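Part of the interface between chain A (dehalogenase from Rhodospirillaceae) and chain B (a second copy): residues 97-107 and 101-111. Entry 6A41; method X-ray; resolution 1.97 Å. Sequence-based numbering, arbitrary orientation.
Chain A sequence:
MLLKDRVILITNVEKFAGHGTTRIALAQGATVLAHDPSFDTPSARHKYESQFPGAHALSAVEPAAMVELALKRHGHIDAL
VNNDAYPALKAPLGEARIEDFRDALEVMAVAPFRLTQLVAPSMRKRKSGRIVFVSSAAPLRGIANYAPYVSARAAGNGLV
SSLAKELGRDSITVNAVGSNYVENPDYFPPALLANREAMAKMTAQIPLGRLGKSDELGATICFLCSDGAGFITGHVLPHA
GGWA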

# COMPACT_ATOMS: atom_id res chain seq x y z
N ARG A 97 -21.96 18.90 2.13
CA ARG A 97 -21.82 20.20 2.77
C ARG A 97 -20.41 20.33 3.32
O ARG A 97 -19.92 19.51 4.11
N ILE A 98 -19.80 21.43 2.96
CA ILE A 98 -18.43 21.68 3.35
C ILE A 98 -18.30 21.70 4.86
O ILE A 98 -17.32 21.19 5.41
N GLU A 99 -19.25 22.35 5.56
CA GLU A 99 -19.25 22.37 7.07
C GLU A 99 -19.24 20.94 7.67
O GLU A 99 -18.59 20.72 8.65
N ASP A 100 -19.94 19.97 7.07
CA ASP A 100 -19.90 18.57 7.56
C ASP A 100 -18.48 17.98 7.31
O ASP A 100 -18.06 17.19 8.06
N PHE A 101 -17.86 18.30 6.20
CA PHE A 101 -16.47 17.83 5.93
C PHE A 101 -15.50 18.35 7.04
O PHE A 101 -14.71 17.61 7.64
N ARG A 102 -15.60 19.63 7.37
CA ARG A 102 -14.83 20.17 8.42
C ARG A 102 -15.09 19.53 9.80
O ARG A 102 -14.13 19.28 10.54
N ASP A 103 -16.38 19.34 10.14
CA ASP A 103 -16.77 18.62 11.35
C ASP A 103 -16.21 17.17 11.40
O ASP A 103 -15.73 16.75 12.46
N ALA A 104 -16.26 16.42 10.28
CA ALA A 104 -15.67 15.09 10.22
C ALA A 104 -14.22 15.11 10.48
O ALA A 104 -13.69 14.27 11.23
N LEU A 105 -13.53 16.09 9.89
CA LEU A 105 -12.10 16.21 10.14
C LEU A 105 -11.84 16.58 11.55
O LEU A 105 -10.80 16.15 12.14
N GLU A 106 -12.68 17.44 12.10
CA GLU A 106 -12.47 17.82 13.52
C GLU A 106 -12.51 16.61 14.47
O GLU A 106 -11.67 16.47 15.38
N VAL A 107 -13.55 15.79 14.27
CA VAL A 107 -13.79 14.66 15.15
C VAL A 107 -12.76 13.52 14.95
O VAL A 107 -12.36 12.89 15.92
N PHE B 101 -3.22 23.11 12.15
CA PHE B 101 -3.70 21.80 11.63
C PHE B 101 -5.03 21.99 10.84
O PHE B 101 -5.21 21.52 9.70
N ARG B 102 -5.97 22.74 11.41
CA ARG B 102 -7.17 23.05 10.73
C ARG B 102 -6.98 23.82 9.41
O ARG B 102 -7.66 23.51 8.43
N ASP B 103 -6.12 24.86 9.45
CA ASP B 103 -5.74 25.61 8.25
C ASP B 103 -5.10 24.70 7.15
O ASP B 103 -5.45 24.86 5.98
N ALA B 104 -4.20 23.77 7.53
CA ALA B 104 -3.63 22.83 6.58
C ALA B 104 -4.66 21.98 5.96
O ALA B 104 -4.65 21.76 4.73
N LEU B 105 -5.61 21.51 6.77
CA LEU B 105 -6.69 20.70 6.22
C LEU B 105 -7.55 21.52 5.34
O LEU B 105 -8.11 20.99 4.31
N GLU B 106 -7.78 22.77 5.71
CA GLU B 106 -8.63 23.63 4.84
C GLU B 106 -8.05 23.78 3.43
O GLU B 106 -8.78 23.69 2.42
N VAL B 107 -6.74 24.08 3.39
CA VAL B 107 -6.07 24.35 2.14
C VAL B 107 -5.87 23.09 1.27
O VAL B 107 -5.99 23.16 0.06
N MSE B 108 -5.62 21.92 1.88
CA MSE B 108 -5.12 20.79 1.19
C MSE B 108 -6.21 19.72 1.01
O MSE B 108 -5.99 18.80 0.24
N ALA B 109 -7.33 19.81 1.72
CA ALA B 109 -8.35 18.84 1.55
C ALA B 109 -9.70 19.50 1.27
O ALA B 109 -10.36 19.15 0.28
N VAL B 110 -10.10 20.46 2.09
CA VAL B 110 -11.47 21.03 1.92
C VAL B 110 -11.53 21.89 0.65
O VAL B 110 -12.47 21.69 -0.14
N ALA B 111 -10.54 22.77 0.41
CA ALA B 111 -10.53 23.62 -0.78
C ALA B 111 -10.55 22.87 -2.15
O ALA B 111 -11.44 23.18 -2.97

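The two helices approach to 10.7 Å between axes, their N-to-C directions 125° apart, and the apolar centre of the contact is Val B110. Its CA-to-CB bond points sideways, yet it loses 85 Å² to the other stretch, more than any other residue here, because its side chain (chi1 t) sits as a knob in a hole formed by Ile A98, Phe A101, Arg A102 and Leu A105. All but Arg A102 direct CA-to-CB toward chain B. Ile A98, with both chi angles m, brings CG2 to 3.5 Å from Val B110 CG1. Leu A105 (m, t) places CD1 3.9 Å from Val B110 CG2, and Phe A101 (chi1 t) places CD2 4.0 Å from that same methyl carbon.

The phenylalanine ring also reaches Ala B109: Phe A101 CZ lies 4.2 Å from Ala B109 CB, while Phe A101 CE2 lies 3.7 Å from Ala B109 O, which is near the ring plane at its edge. Leu A105 meets its own counterpart, Leu B105, in the same m, t rotamer; their CD2 atoms are 4.1 Å apart, and both CA-to-CB bonds point toward the partner.

Beyond the apolar cluster lie two salt bridges of matching geometry. Arg A102 and Arg B102 leave their helices sideways, but chi1 m followed by t, t extends each chain so that its end comes nearer the other helix. Arg A102 NE donates to Glu B106 OE1 at 2.8 Å (172° at the hydrogen) and Arg A102 NH2 to Glu B106 OE2 at 2.9 Å (177°). The reciprocal pair matches: Arg B102 NE to Glu A106 OE1, 2.8 Å, and Arg B102 NH2 to Glu A106 OE2, 2.9 Å. Such near-linear, two-pronged bonds require each carboxylate to face the guanidinium edge, an arrangement reached with the glutamates at chi1 t, chi2 p.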

# COMPACT_ATOMS: atom_id res chain seq x y z
CB ARG A 97 -22.85 20.46 3.88
CG ARG A 97 -24.29 20.22 3.47
CD ARG A 97 -25.37 20.56 4.56
NE ARG A 97 -24.88 20.35 5.94
CZ ARG A 97 -25.62 20.39 7.06
NH1 ARG A 97 -26.93 20.67 7.04
NH2 ARG A 97 -25.02 20.18 8.21
CB ILE A 98 -17.97 23.00 2.80
CG1 ILE A 98 -17.91 22.97 1.26
CG2 ILE A 98 -16.62 23.37 3.39
CD1 ILE A 98 -17.01 21.91 0.71
CB GLU A 99 -20.43 23.18 7.64
CG GLU A 99 -21.73 22.47 7.28
CD GLU A 99 -23.09 23.16 7.67
OE1 GLU A 99 -23.43 23.12 8.93
OE2 GLU A 99 -23.81 23.64 6.70
CB ASP A 100 -20.89 17.68 6.84
CG ASP A 100 -22.34 18.12 7.03
OD1 ASP A 100 -22.63 18.88 7.97
OD2 ASP A 100 -23.15 17.74 6.15
CB PHE A 101 -16.02 18.19 4.49
CG PHE A 101 -14.70 17.58 4.06
CD1 PHE A 101 -14.18 16.45 4.61
CD2 PHE A 101 -14.08 18.04 2.93
CE1 PHE A 101 -13.01 15.90 4.12
CE2 PHE A 101 -12.90 17.56 2.49
CZ PHE A 101 -12.39 16.47 3.04
CB ARG A 102 -15.12 21.73 8.57
CG ARG A 102 -14.61 22.56 7.38
CD ARG A 102 -14.74 24.07 7.61
NE ARG A 102 -14.34 24.80 6.44
CZ ARG A 102 -15.17 25.55 5.75
NH1 ARG A 102 -16.40 25.70 6.19
NH2 ARG A 102 -14.74 26.19 4.69
CB ASP A 103 -18.29 18.61 11.55
CG ASP A 103 -18.84 20.02 11.82
OD1 ASP A 103 -18.05 21.02 11.97
OD2 ASP A 103 -20.05 20.20 11.81
CB ALA A 104 -15.95 14.47 8.88
CB LEU A 105 -11.53 17.29 9.23
CG LEU A 105 -11.48 16.89 7.76
CD1 LEU A 105 -11.32 18.06 6.83
CD2 LEU A 105 -10.37 15.89 7.46
CB GLU A 106 -13.47 18.85 13.99
CG GLU A 106 -13.29 19.34 15.41
CD GLU A 106 -12.09 20.32 15.51
OE1 GLU A 106 -11.65 20.88 14.46
OE2 GLU A 106 -11.55 20.45 16.62
CB VAL A 107 -15.25 14.21 15.01
CG1 VAL A 107 -15.46 12.90 15.76
CG2 VAL A 107 -16.24 15.29 15.47
CB PHE B 101 -3.80 20.74 12.77
CG PHE B 101 -4.09 19.33 12.30
CD1 PHE B 101 -3.81 18.89 11.05
CD2 PHE B 101 -4.46 18.38 13.21
CE1 PHE B 101 -4.02 17.56 10.71
CE2 PHE B 101 -4.75 17.11 12.87
CZ PHE B 101 -4.49 16.68 11.65
CB ARG B 102 -8.12 23.92 11.66
CG ARG B 102 -8.66 23.15 12.88
CD ARG B 102 -9.71 23.95 13.67
NE ARG B 102 -10.11 23.23 14.84
CZ ARG B 102 -9.89 23.67 16.06
NH1 ARG B 102 -9.33 24.85 16.22
NH2 ARG B 102 -10.29 22.97 17.09
CB ASP B 103 -4.82 26.79 8.56
CG ASP B 103 -5.53 27.86 9.40
OD1 ASP B 103 -6.78 27.78 9.66
OD2 ASP B 103 -4.88 28.77 9.90
CB ALA B 104 -2.60 21.98 7.27
CB LEU B 105 -7.53 20.15 7.36
CG LEU B 105 -6.83 19.07 8.18
CD1 LEU B 105 -7.46 18.83 9.52
CD2 LEU B 105 -6.75 17.74 7.44
CB GLU B 106 -8.84 24.99 5.44
CG GLU B 106 -9.74 25.91 4.64
CD GLU B 106 -11.23 25.50 4.80
OE1 GLU B 106 -11.58 24.77 5.76
OE2 GLU B 106 -12.01 25.85 3.90
CB VAL B 107 -4.78 25.12 2.41
CG1 VAL B 107 -3.95 25.23 1.14
CG2 VAL B 107 -5.04 26.50 3.05
CB MSE B 108 -3.78 20.18 1.77
CG MSE B 108 -2.71 21.27 1.56
SE MSE B 108 -0.93 20.71 2.08
CE MSE B 108 -1.25 20.49 4.04
CB ALA B 109 -8.40 17.86 2.72
CB VAL B 110 -11.90 21.87 3.13
CG1 VAL B 110 -13.25 22.57 2.88
CG2 VAL B 110 -11.90 21.02 4.34
CB ALA B 111 -9.41 24.73 -0.73